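Local coordinates for protein cryptochrome DASH, chloroplastic/mitochondrial (Arabidopsis thaliana, PDB 2IJG) that repairs cyclobutane pyrimidine dimers in single-stranded DNA by light, carrying FAD and a folate cofactor, and may also serve as a photoreceptor, at residues G175-H180 with F333-I338; D183-V188 with R199-A204; W46-L51 with H143-S148; T139-K144 with E171-S176. All coordinates share one frame; numbering follows the deposited sequence.

Interaction 1: residues G175-H180 with F333-I338; sequences GSTMYH and FRFLSI. With FAD (flavin-adenine dinucleotide), chain B.
S176, T177 and Y179, in the loop that leaves the last strand of the photolyase alpha/beta sheet, lie against R334 and F335 of helix 318-340, part of the helical FAD-binding region. T177 divides its two branches between these partners. Its CG2 methyl rests on the start of the arginine chain, 3.9 Å from R334 CB, while its OG1 side lies obliquely to the F335 ring. That ring is brought to the loop by chi1 of -63°, which sets CG opposite the carbonyl carbon, and its CZ then meets Y179 O at 3.4 Å, the oxygen lying at the ring edge and in its plane. S176 OG sits above one face of the R334 guanidinium, offset toward the rim and 3.8 Å from R334 NE, a contact without a hydrogen bond. The arginine instead forms a salt bridge through NH1 with E145. One step earlier on the helix, F333 turns its ring edge to the cofactor: its CE2 comes within 3.4 Å of FAD N1A, and the adenine nitrogen lies near the plane of the ring. An alanine here would remove that edge and is likely to leave a gap beside the adenine, with Y435 losing its edge-to-face partner. Across the two segments no hydrogen bond is made, so their direct fit rests on shape, while the charge of R334 is answered by an acid from a third part of the chain.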
# COMPACT_ATOMS: atom_id res chain seq x y z
N GLY A 175 14.71 -3.62 1.64
CA GLY A 175 14.49 -2.74 0.52
C GLY A 175 13.03 -2.50 0.25
O GLY A 175 12.40 -3.22 -0.52
N SER A 176 12.48 -1.48 0.89
CA SER A 176 11.08 -1.13 0.72
C SER A 176 10.89 0.33 1.12
O SER A 176 9.83 0.90 0.90
CB SER A 176 10.19 -2.03 1.58
OG SER A 176 10.56 -1.95 2.95
N THR A 177 11.94 0.92 1.68
CA THR A 177 11.88 2.31 2.13
C THR A 177 12.77 3.26 1.32
O THR A 177 13.68 2.82 0.63
CB THR A 177 12.32 2.43 3.59
OG1 THR A 177 13.65 1.92 3.72
CG2 THR A 177 11.38 1.63 4.50
N MET A 178 12.49 4.56 1.42
CA MET A 178 13.27 5.57 0.73
C MET A 178 14.68 5.52 1.31
O MET A 178 15.66 5.41 0.58
CB MET A 178 12.71 6.97 0.99
CG MET A 178 11.66 7.44 0.01
SD MET A 178 12.13 9.02 -0.72
CE MET A 178 12.03 10.09 0.71
N TYR A 179 14.75 5.62 2.63
CA TYR A 179 16.01 5.57 3.35
C TYR A 179 16.25 4.13 3.78
O TYR A 179 15.36 3.49 4.34
CB TYR A 179 15.98 6.48 4.57
CG TYR A 179 15.92 7.95 4.24
CD1 TYR A 179 14.71 8.65 4.27
CD2 TYR A 179 17.08 8.65 3.89
CE1 TYR A 179 14.66 10.01 3.96
CE2 TYR A 179 17.04 10.01 3.59
CZ TYR A 179 15.83 10.69 3.63
OH TYR A 179 15.81 12.03 3.35
N HIS A 180 17.45 3.62 3.50
CA HIS A 180 17.79 2.25 3.84
C HIS A 180 18.02 2.10 5.34
O HIS A 180 18.60 2.98 5.98
CB HIS A 180 19.05 1.84 3.06
CG HIS A 180 19.26 0.36 3.00
ND1 HIS A 180 19.64 -0.39 4.09
CD2 HIS A 180 19.13 -0.51 1.97
CE1 HIS A 180 19.73 -1.66 3.75
NE2 HIS A 180 19.43 -1.76 2.46
N PHE A 333 6.76 4.83 9.43
CA PHE A 333 5.91 3.78 9.97
C PHE A 333 6.51 2.38 9.79
O PHE A 333 6.29 1.50 10.61
CB PHE A 333 4.50 3.87 9.36
CG PHE A 333 3.66 4.96 9.97
CD1 PHE A 333 3.42 4.98 11.34
CD2 PHE A 333 3.15 5.98 9.19
CE1 PHE A 333 2.69 6.00 11.93
CE2 PHE A 333 2.41 7.02 9.76
CZ PHE A 333 2.18 7.03 11.13
N ARG A 334 7.28 2.19 8.73
CA ARG A 334 7.93 0.90 8.51
C ARG A 334 8.90 0.66 9.66
O ARG A 334 8.90 -0.41 10.28
CB ARG A 334 8.72 0.92 7.20
CG ARG A 334 7.97 0.42 5.99
CD ARG A 334 7.90 -1.10 5.97
NE ARG A 334 7.27 -1.59 4.74
CZ ARG A 334 7.00 -2.86 4.49
NH1 ARG A 334 7.31 -3.80 5.39
NH2 ARG A 334 6.43 -3.20 3.34
N PHE A 335 9.74 1.65 9.95
CA PHE A 335 10.72 1.51 11.02
C PHE A 335 10.02 1.43 12.37
O PHE A 335 10.46 0.72 13.27
CB PHE A 335 11.70 2.69 11.00
CG PHE A 335 12.53 2.76 9.74
CD1 PHE A 335 13.27 1.66 9.33
CD2 PHE A 335 12.54 3.91 8.96
CE1 PHE A 335 14.03 1.70 8.16
CE2 PHE A 335 13.29 3.97 7.79
CZ PHE A 335 14.04 2.86 7.39
N LEU A 336 8.92 2.16 12.49
CA LEU A 336 8.15 2.18 13.73
C LEU A 336 7.58 0.79 14.01
O LEU A 336 7.49 0.37 15.17
CB LEU A 336 7.03 3.23 13.60
CG LEU A 336 6.18 3.63 14.81
CD1 LEU A 336 5.19 2.52 15.12
CD2 LEU A 336 7.07 3.95 16.01
N SER A 337 7.22 0.07 12.96
CA SER A 337 6.66 -1.27 13.14
C SER A 337 7.70 -2.21 13.76
O SER A 337 7.35 -3.17 14.44
CB SER A 337 6.17 -1.84 11.81
OG SER A 337 7.25 -2.07 10.92
N ILE A 338 8.98 -1.92 13.54
CA ILE A 338 10.04 -2.74 14.11
C ILE A 338 10.24 -2.38 15.59
O ILE A 338 10.34 -3.25 16.44
CB ILE A 338 11.40 -2.53 13.38
CG1 ILE A 338 11.29 -3.03 11.93
CG2 ILE A 338 12.50 -3.30 14.10
CD1 ILE A 338 12.52 -2.74 11.10
PA FAD B . 0.04 11.56 -1.59
O1A FAD B . -0.61 11.47 -2.90
O2A FAD B . -0.45 11.99 -0.27
O5B FAD B . 1.25 10.55 -1.59
C5B FAD B . 2.13 10.40 -0.51
C4B FAD B . 2.65 8.98 -0.47
O4B FAD B . 3.39 8.91 0.77
C3B FAD B . 1.58 7.87 -0.39
O3B FAD B . 1.31 7.21 -1.61
C2B FAD B . 2.10 6.95 0.70
O2B FAD B . 2.85 5.83 0.28
C1B FAD B . 2.87 7.87 1.61
N9A FAD B . 2.09 8.50 2.71
C8A FAD B . 1.35 9.66 2.72
N7A FAD B . 0.78 9.94 3.86
C5A FAD B . 1.16 8.89 4.67
C6A FAD B . 0.87 8.60 6.04
N6A FAD B . 0.11 9.41 6.78
N1A FAD B . 1.40 7.46 6.57
C2A FAD B . 2.17 6.66 5.79
N3A FAD B . 2.50 6.84 4.50
C4A FAD B . 1.94 8.02 3.99
N1 FAD B . -1.82 4.14 3.69
C2 FAD B . -1.38 2.96 3.24
O2 FAD B . -0.66 2.86 2.21
N3 FAD B . -1.81 1.80 3.89
C4 FAD B . -2.59 1.79 5.06
O4 FAD B . -2.91 0.70 5.54
C4X FAD B . -2.96 3.09 5.58
N5 FAD B . -3.75 3.24 6.76
C5X FAD B . -4.14 4.55 7.15
C6 FAD B . -4.93 4.72 8.34
C7 FAD B . -5.31 5.98 8.78
C7M FAD B . -6.15 6.05 10.06
C8 FAD B . -4.92 7.14 8.06
C8M FAD B . -5.29 8.55 8.49
C9 FAD B . -4.15 6.99 6.85
C9A FAD B . -3.76 5.72 6.38
N10 FAD B . -2.98 5.48 5.19
C10 FAD B . -2.59 4.21 4.83
C1' FAD B . -2.56 6.36 4.15
C2' FAD B . -2.47 7.81 3.82
O2' FAD B . -3.71 8.44 4.15
C3' FAD B . -2.18 7.39 2.38
O3' FAD B . -0.87 6.79 2.38
C4' FAD B . -2.11 8.38 1.22
O4' FAD B . -3.41 9.01 1.18
C5' FAD B . -1.88 7.43 0.05
O5' FAD B . -1.77 7.89 -1.32
P FAD B . -2.00 9.32 -1.85
O1P FAD B . -1.79 9.21 -3.26
O2P FAD B . -3.34 9.78 -1.40
O3P FAD B . -0.87 10.28 -1.16

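Interaction 2: residues D183-V188 with R199-A204; sequences DLPFDV and RKSVEA
S201 and V202 are the residues of helix 195-205 that meet the loop at L184, P185 and F186. Reading along the helix, R199 takes no part in the contact; its guanidinium reaches E203 one turn later, in a long salt bridge of 3.8 Å between R199 NH1 and E203 OE1. S201 comes next and takes the main load. With OG opposite its backbone N (chi1 -175°), the hydroxyl lies against both P185 and F186, 3.7 Å from P185 CG and 3.4 Å from F186 CE2. It approaches the phenylalanine ring obliquely. Within the loop the two partners are themselves packed together, since P185 CD stands 3.7 Å above the centre of the F186 ring. The chi1 of F186, 33°, is an unusual value, well away from staggered; besides P185, the residues L191, P192 and F198 pack round the ring. This is a local closure in the chain: the loop after strand 169-173 runs along the outside of the protein and turns into the very helix on which it packs. V202, the buried member of the group, follows. Its CG2 methyl meets L184 CD2 at 4.3 Å, a loose apolar contact, and its side chain also touches Y179. L184 in turn lies on F335 of helix 318-340, placing the loop between two helices. E203 is paired instead with R199 and hydrogen-bonded to the hydroxyl of Y321 on helix 318-340.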
# COMPACT_ATOMS: atom_id res chain seq x y z
N ASP A 183 21.46 2.72 6.70
CA ASP A 183 21.99 4.07 6.58
C ASP A 183 21.45 5.05 7.61
O ASP A 183 21.88 6.20 7.65
CB ASP A 183 21.72 4.64 5.18
CG ASP A 183 22.26 3.77 4.07
OD1 ASP A 183 23.15 2.94 4.33
OD2 ASP A 183 21.79 3.92 2.92
N LEU A 184 20.50 4.61 8.43
CA LEU A 184 19.90 5.48 9.44
C LEU A 184 20.93 6.01 10.42
O LEU A 184 21.96 5.38 10.65
CB LEU A 184 18.80 4.73 10.20
CG LEU A 184 17.63 4.26 9.33
CD1 LEU A 184 16.67 3.42 10.15
CD2 LEU A 184 16.92 5.48 8.74
N PRO A 185 20.67 7.19 11.02
CA PRO A 185 21.55 7.85 11.99
C PRO A 185 21.39 7.25 13.39
O PRO A 185 21.93 7.76 14.36
CB PRO A 185 21.07 9.31 11.97
CG PRO A 185 20.04 9.38 10.84
CD PRO A 185 19.47 8.01 10.77
N PHE A 186 20.62 6.17 13.47
CA PHE A 186 20.37 5.50 14.74
C PHE A 186 19.89 4.08 14.49
O PHE A 186 19.47 3.74 13.39
CB PHE A 186 19.30 6.28 15.53
CG PHE A 186 18.27 6.96 14.65
CD1 PHE A 186 17.45 6.21 13.80
CD2 PHE A 186 18.14 8.35 14.64
CE1 PHE A 186 16.52 6.84 12.96
CE2 PHE A 186 17.23 8.99 13.80
CZ PHE A 186 16.41 8.23 12.95
N ASP A 187 19.99 3.24 15.52
CA ASP A 187 19.52 1.86 15.43
C ASP A 187 18.00 1.98 15.55
O ASP A 187 17.51 2.84 16.27
CB ASP A 187 20.11 1.02 16.57
CG ASP A 187 19.69 1.50 17.95
OD1 ASP A 187 18.67 1.01 18.48
OD2 ASP A 187 20.38 2.38 18.52
N VAL A 188 17.25 1.13 14.84
CA VAL A 188 15.80 1.22 14.88
C VAL A 188 15.19 1.21 16.28
O VAL A 188 14.14 1.81 16.50
CB VAL A 188 15.13 0.11 14.03
CG1 VAL A 188 15.48 0.32 12.57
CG2 VAL A 188 15.60 -1.27 14.48
N ARG A 199 12.21 12.84 10.88
CA ARG A 199 12.27 13.49 9.58
C ARG A 199 13.49 14.42 9.47
O ARG A 199 14.33 14.25 8.58
CB ARG A 199 10.97 14.27 9.36
CG ARG A 199 10.69 14.68 7.92
CD ARG A 199 11.21 16.07 7.66
NE ARG A 199 10.60 17.04 8.55
CZ ARG A 199 11.04 18.28 8.71
NH1 ARG A 199 12.10 18.70 8.03
NH2 ARG A 199 10.43 19.11 9.55
N LYS A 200 13.60 15.38 10.38
CA LYS A 200 14.73 16.30 10.35
C LYS A 200 16.06 15.56 10.37
O LYS A 200 16.98 15.88 9.61
CB LYS A 200 14.67 17.24 11.56
CG LYS A 200 13.52 18.22 11.53
CD LYS A 200 13.58 19.14 12.73
CE LYS A 200 12.43 20.13 12.73
NZ LYS A 200 12.47 20.99 13.95
N SER A 201 16.15 14.55 11.24
CA SER A 201 17.37 13.77 11.38
C SER A 201 17.77 13.05 10.10
O SER A 201 18.93 13.12 9.68
CB SER A 201 17.20 12.77 12.52
OG SER A 201 18.39 12.06 12.76
N VAL A 202 16.82 12.36 9.48
CA VAL A 202 17.11 11.62 8.26
C VAL A 202 17.38 12.53 7.06
O VAL A 202 18.23 12.22 6.23
CB VAL A 202 15.96 10.62 7.93
CG1 VAL A 202 14.83 11.32 7.19
CG2 VAL A 202 16.51 9.47 7.14
N GLU A 203 16.68 13.65 6.98
CA GLU A 203 16.89 14.57 5.86
C GLU A 203 18.30 15.17 5.86
O GLU A 203 18.89 15.40 4.80
CB GLU A 203 15.89 15.73 5.90
CG GLU A 203 14.47 15.34 5.58
CD GLU A 203 13.63 16.53 5.16
OE1 GLU A 203 12.41 16.37 5.00
OE2 GLU A 203 14.20 17.63 4.97
N ALA A 204 18.84 15.41 7.05
CA ALA A 204 20.15 16.01 7.16
C ALA A 204 21.34 15.05 7.22
O ALA A 204 22.44 15.41 6.84
CB ALA A 204 20.18 16.92 8.38

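Interaction 3: residues W46-L51 with H143-S148; sequences WFRNDL and HKETCS. With MHF (5,10-methenyl-6,7,8-trihydrofolic acid), chain C.
R48 and D50 reach across to H143 and E145 where two neighbouring strands of the parallel, Rossmann-like sheet, 42-46 and 137-143, run out into loops at their C-terminal ends. The guanidinium of R48 is sandwiched. E145 CG lies 3.2 Å above one face and W46 CH2 3.6 Å above the opposite one, each offset toward the rim. At its edge NH1 makes a weak hydrogen bond of 3.0 Å to H143 O, with a bent angle of 125°, while its stronger partner is the salt-bridged E154. E145 is folded at chi2 (-70°), so that its methylene, and not its carboxylate, faces R48: the chains slide past each other in opposite directions, and the acid's charge goes to R334. E145 OE1 also accepts from a water, 2.8 Å away, that bridges to R48 O. D50 takes the N-H of H143 end-on at the ring edge. H143 ND1 to D50 OD2 is nearly straight, its modelled 2.5 Å to be taken with caution, and the oxygen lies in the imidazole plane. The carboxylate stands almost upright to that ring and is met on its anti side. Such a bond would probably limit the ring's rotation. Farther along, where C147 stands at the N-cap position of helix 148-163, the folate is reached: C147 CB lies 3.6 Å from MHF O4, and S148 OG lies 3.3 Å from MHF C16.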
# COMPACT_ATOMS: atom_id res chain seq x y z
N TRP A 46 11.61 -15.45 -4.48
CA TRP A 46 10.29 -15.48 -3.86
C TRP A 46 9.78 -14.05 -3.71
O TRP A 46 10.33 -13.27 -2.93
CB TRP A 46 10.43 -16.19 -2.50
CG TRP A 46 9.29 -16.06 -1.56
CD1 TRP A 46 7.96 -16.05 -1.87
CD2 TRP A 46 9.38 -16.00 -0.14
NE1 TRP A 46 7.21 -15.99 -0.71
CE2 TRP A 46 8.06 -15.95 0.36
CE3 TRP A 46 10.45 -15.98 0.77
CZ2 TRP A 46 7.78 -15.89 1.73
CZ3 TRP A 46 10.17 -15.91 2.13
CH2 TRP A 46 8.84 -15.87 2.60
N PHE A 47 8.73 -13.69 -4.45
CA PHE A 47 8.22 -12.32 -4.43
C PHE A 47 7.55 -11.69 -3.20
O PHE A 47 8.17 -10.88 -2.52
CB PHE A 47 7.37 -12.09 -5.68
CG PHE A 47 8.18 -11.71 -6.89
CD1 PHE A 47 8.68 -12.69 -7.74
CD2 PHE A 47 8.51 -10.38 -7.13
CE1 PHE A 47 9.49 -12.34 -8.82
CE2 PHE A 47 9.32 -10.02 -8.20
CZ PHE A 47 9.81 -11.00 -9.05
N ARG A 48 6.30 -12.00 -2.90
CA ARG A 48 5.65 -11.42 -1.71
C ARG A 48 5.74 -9.88 -1.55
O ARG A 48 6.65 -9.37 -0.90
CB ARG A 48 6.22 -12.09 -0.44
CG ARG A 48 7.63 -11.62 -0.03
CD ARG A 48 8.31 -12.46 1.05
NE ARG A 48 7.57 -12.53 2.31
CZ ARG A 48 8.08 -12.25 3.50
NH1 ARG A 48 9.35 -11.86 3.62
NH2 ARG A 48 7.34 -12.39 4.59
N ASN A 49 4.79 -9.13 -2.11
CA ASN A 49 4.75 -7.66 -1.99
C ASN A 49 5.86 -6.75 -2.54
O ASN A 49 6.06 -5.63 -2.06
CB ASN A 49 4.49 -7.26 -0.53
CG ASN A 49 3.06 -7.53 -0.11
OD1 ASN A 49 2.12 -7.01 -0.71
ND2 ASN A 49 2.89 -8.34 0.92
N ASP A 50 6.56 -7.23 -3.56
CA ASP A 50 7.61 -6.45 -4.21
C ASP A 50 7.48 -6.86 -5.67
O ASP A 50 8.46 -7.20 -6.34
CB ASP A 50 8.99 -6.82 -3.64
CG ASP A 50 9.29 -8.31 -3.72
OD1 ASP A 50 8.34 -9.09 -3.94
OD2 ASP A 50 10.46 -8.70 -3.54
N LEU A 51 6.23 -6.82 -6.13
CA LEU A 51 5.82 -7.23 -7.47
C LEU A 51 6.25 -6.25 -8.56
O LEU A 51 5.42 -5.57 -9.17
CB LEU A 51 4.31 -7.42 -7.50
CG LEU A 51 3.78 -8.17 -6.26
CD1 LEU A 51 2.27 -8.38 -6.39
CD2 LEU A 51 4.50 -9.50 -6.12
N HIS A 143 12.47 -10.12 -0.17
CA HIS A 143 12.63 -8.94 0.66
C HIS A 143 12.25 -9.23 2.10
O HIS A 143 11.38 -10.05 2.38
CB HIS A 143 11.78 -7.78 0.13
CG HIS A 143 12.41 -7.01 -0.99
ND1 HIS A 143 12.10 -7.23 -2.31
CD2 HIS A 143 13.35 -6.04 -0.98
CE1 HIS A 143 12.81 -6.41 -3.07
NE2 HIS A 143 13.58 -5.68 -2.29
N LYS A 144 12.93 -8.54 3.02
CA LYS A 144 12.68 -8.68 4.44
C LYS A 144 11.42 -7.90 4.82
O LYS A 144 11.24 -6.77 4.38
CB LYS A 144 13.87 -8.12 5.23
CG LYS A 144 13.74 -8.19 6.74
CD LYS A 144 14.11 -9.56 7.27
CE LYS A 144 13.89 -9.66 8.77
NZ LYS A 144 12.44 -9.57 9.10
N GLU A 145 10.56 -8.52 5.62
CA GLU A 145 9.33 -7.87 6.07
C GLU A 145 9.53 -7.48 7.54
O GLU A 145 10.52 -7.87 8.14
CB GLU A 145 8.14 -8.80 5.91
CG GLU A 145 7.70 -8.97 4.47
CD GLU A 145 7.06 -7.71 3.92
OE1 GLU A 145 6.72 -7.68 2.72
OE2 GLU A 145 6.91 -6.74 4.71
N THR A 146 8.59 -6.73 8.11
CA THR A 146 8.74 -6.30 9.50
C THR A 146 7.70 -6.73 10.53
O THR A 146 8.03 -6.90 11.70
CB THR A 146 8.86 -4.76 9.57
OG1 THR A 146 7.71 -4.17 8.95
CG2 THR A 146 10.12 -4.29 8.86
N CYS A 147 6.45 -6.89 10.12
CA CYS A 147 5.42 -7.28 11.08
C CYS A 147 5.42 -8.78 11.38
O CYS A 147 5.82 -9.59 10.54
CB CYS A 147 4.05 -6.80 10.60
SG CYS A 147 4.02 -4.99 10.48
N SER A 148 4.99 -9.13 12.58
CA SER A 148 4.99 -10.51 13.05
C SER A 148 4.47 -11.61 12.12
O SER A 148 5.10 -12.65 11.98
CB SER A 148 4.30 -10.61 14.40
OG SER A 148 2.94 -10.25 14.31
N1 MHF C . -1.30 -7.54 8.72
C2 MHF C . -0.03 -7.86 8.30
NA2 MHF C . 0.32 -7.62 7.00
N3 MHF C . 0.87 -8.40 9.13
C4 MHF C . 0.56 -8.66 10.43
O4 MHF C . 1.41 -9.17 11.18
C4A MHF C . -0.76 -8.36 10.92
N5 MHF C . -1.21 -8.61 12.24
C6 MHF C . -2.67 -8.65 12.58
C7 MHF C . -3.30 -7.40 11.94
N8 MHF C . -2.96 -7.45 10.48
C8A MHF C . -1.68 -7.78 10.03
C9 MHF C . -2.75 -8.69 14.12
N10 MHF C . -1.36 -8.42 14.55
C11 MHF C . -0.50 -8.98 13.47
C12 MHF C . -0.40 -10.12 18.38
C13 MHF C . -1.50 -9.23 18.22
C14 MHF C . -1.81 -8.70 16.96
C15 MHF C . -1.04 -9.04 15.82
C16 MHF C . 0.07 -9.97 15.98
C17 MHF C . 0.38 -10.50 17.25
C MHF C . -0.08 -10.62 19.75
O MHF C . -0.76 -10.26 20.69
N MHF C . 0.97 -11.45 19.97
CA MHF C . 1.25 -11.86 21.36
CB MHF C . 1.43 -13.38 21.50
CG MHF C . 0.14 -14.07 21.03
CD MHF C . 0.22 -15.56 21.16
OE1 MHF C . 1.22 -16.09 21.60
OE2 MHF C . -0.83 -16.32 20.78
CT MHF C . 2.49 -11.11 21.85
O1 MHF C . 3.14 -10.44 21.07
O2 MHF C . 2.83 -11.14 23.14
O HOH W 1 7.94 -7.66 0.20

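Interaction 4: residues T139-K144 with E171-S176; sequences TVFAHK and ELIWGS
K144, E171 and I173 give the largest areas to this pairing of strand 137-143 with strand 169-173, an edge strand of the parallel sheet. I173 is held at both its N and its O by the one neighbouring strand: its N donates to A142 O at 2.9 Å and its O accepts from K144 N at 3.0 Å. On the sheet face it shares with F141 and H143, I173 CD1 touches the edge of the F141 ring. E171 begins the ladder with a straight bond of 2.8 Å from its N to V140 O. Its side chain runs beside the phenylalanine, and E171 CB sits over the ring face as a CH-pi contact, 4.0 Å from the F141 centroid. K144 closes the other end. With CG anti to the backbone N and a bend at chi2 (82°), its chain crosses L172 obliquely, K144 CD 3.8 Å from L172 CD1. H143 CD2 comes within 3.0 Å of G175 O. A CB on G175 would come tight against H143 NE2 and, at these backbone angles, would meet the W174 carbonyl oxygen. An alanine in place of H143 would remove the imidazole, which is likely to leave D50 without its N-H donor and to open a gap beside the G175 carbonyl. Backbone bonds thus set the register, while E171 CB and the aliphatic K144 chain pack on F141 and L172; the K144 ammonium is paired with E154.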
# COMPACT_ATOMS: atom_id res chain seq x y z
N THR A 139 20.06 -20.85 -3.25
CA THR A 139 19.47 -19.85 -2.38
C THR A 139 18.05 -19.47 -2.75
O THR A 139 17.55 -19.79 -3.83
CB THR A 139 20.30 -18.56 -2.43
OG1 THR A 139 20.42 -18.13 -3.79
CG2 THR A 139 21.69 -18.79 -1.85
N VAL A 140 17.39 -18.79 -1.82
CA VAL A 140 16.05 -18.29 -2.02
C VAL A 140 16.11 -16.83 -1.62
O VAL A 140 16.32 -16.52 -0.44
CB VAL A 140 15.01 -19.01 -1.13
CG1 VAL A 140 13.68 -18.27 -1.20
CG2 VAL A 140 14.83 -20.44 -1.58
N PHE A 141 15.97 -15.94 -2.60
CA PHE A 141 16.00 -14.50 -2.34
C PHE A 141 14.59 -13.96 -2.17
O PHE A 141 13.63 -14.49 -2.73
CB PHE A 141 16.68 -13.75 -3.49
CG PHE A 141 18.18 -13.83 -3.47
CD1 PHE A 141 18.84 -14.90 -4.06
CD2 PHE A 141 18.93 -12.84 -2.85
CE1 PHE A 141 20.23 -14.99 -4.03
CE2 PHE A 141 20.32 -12.91 -2.82
CZ PHE A 141 20.97 -13.99 -3.41
N ALA A 142 14.47 -12.88 -1.39
CA ALA A 142 13.19 -12.24 -1.13
C ALA A 142 13.45 -11.02 -0.26
O ALA A 142 14.53 -10.89 0.32
CB ALA A 142 12.25 -13.20 -0.40
N HIS A 143 12.47 -10.12 -0.17
CA HIS A 143 12.63 -8.94 0.66
C HIS A 143 12.25 -9.23 2.10
O HIS A 143 11.38 -10.05 2.38
CB HIS A 143 11.78 -7.78 0.13
CG HIS A 143 12.41 -7.01 -0.99
ND1 HIS A 143 12.10 -7.23 -2.31
CD2 HIS A 143 13.35 -6.04 -0.98
CE1 HIS A 143 12.81 -6.41 -3.07
NE2 HIS A 143 13.58 -5.68 -2.29
N LYS A 144 12.93 -8.54 3.02
CA LYS A 144 12.68 -8.68 4.44
C LYS A 144 11.42 -7.90 4.82
O LYS A 144 11.24 -6.77 4.38
CB LYS A 144 13.87 -8.12 5.23
CG LYS A 144 13.74 -8.19 6.74
CD LYS A 144 14.11 -9.56 7.27
CE LYS A 144 13.89 -9.66 8.77
NZ LYS A 144 12.44 -9.57 9.10
N GLU A 171 17.90 -15.80 1.74
CA GLU A 171 18.58 -14.51 1.73
C GLU A 171 17.56 -13.38 1.71
O GLU A 171 16.98 -13.08 0.67
CB GLU A 171 19.48 -14.40 0.49
CG GLU A 171 20.47 -15.53 0.33
CD GLU A 171 21.63 -15.43 1.31
OE1 GLU A 171 22.52 -16.30 1.24
OE2 GLU A 171 21.65 -14.50 2.14
N LEU A 172 17.34 -12.76 2.87
CA LEU A 172 16.37 -11.68 2.96
C LEU A 172 17.05 -10.33 2.78
O LEU A 172 17.91 -9.94 3.57
CB LEU A 172 15.64 -11.74 4.30
CG LEU A 172 14.89 -13.05 4.55
CD1 LEU A 172 14.34 -13.09 5.96
CD2 LEU A 172 13.78 -13.21 3.52
N ILE A 173 16.65 -9.62 1.74
CA ILE A 173 17.22 -8.32 1.42
C ILE A 173 16.31 -7.19 1.84
O ILE A 173 15.12 -7.17 1.52
CB ILE A 173 17.53 -8.22 -0.10
CG1 ILE A 173 18.87 -8.91 -0.42
CG2 ILE A 173 17.64 -6.76 -0.52
CD1 ILE A 173 19.03 -10.30 0.16
N TRP A 174 16.86 -6.23 2.57
CA TRP A 174 16.06 -5.10 3.00
C TRP A 174 15.90 -4.18 1.80
O TRP A 174 16.83 -3.99 1.03
CB TRP A 174 16.72 -4.35 4.14
CG TRP A 174 15.72 -3.87 5.13
CD1 TRP A 174 15.12 -4.60 6.13
CD2 TRP A 174 15.11 -2.59 5.16
NE1 TRP A 174 14.18 -3.84 6.77
CE2 TRP A 174 14.15 -2.60 6.20
CE3 TRP A 174 15.28 -1.42 4.41
CZ2 TRP A 174 13.37 -1.50 6.50
CZ3 TRP A 174 14.51 -0.33 4.71
CH2 TRP A 174 13.56 -0.37 5.75
N GLY A 175 14.71 -3.62 1.64
CA GLY A 175 14.49 -2.74 0.52
C GLY A 175 13.03 -2.50 0.25
O GLY A 175 12.40 -3.22 -0.52
N SER A 176 12.48 -1.48 0.89
CA SER A 176 11.08 -1.13 0.72
C SER A 176 10.89 0.33 1.12
O SER A 176 9.83 0.90 0.90
CB SER A 176 10.19 -2.03 1.58
OG SER A 176 10.56 -1.95 2.95

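In the fold
Interactions 3 and 4 share H143 and K144 and lie with centres 8 Å apart; the sheet continues between them through W46 N and F141 O, 2.8 Å apart. Interaction 4 hands the chain to interaction 1 at G175 and S176, and W174 CH2 packs 3.2 Å from F335 CE1. Interaction 1 is tied to interaction 3 by the salt bridge of R334 NH1 to E145 OE2, 3.0 Å, which joins the alpha/beta sheet to the helical FAD-binding region. Interaction 2, at the periphery, touches interaction 1 where V202 CG2 meets Y179 CG at 3.3 Å. Of the two cofactors, FAD is met by interaction 1 and the folate by interaction 3.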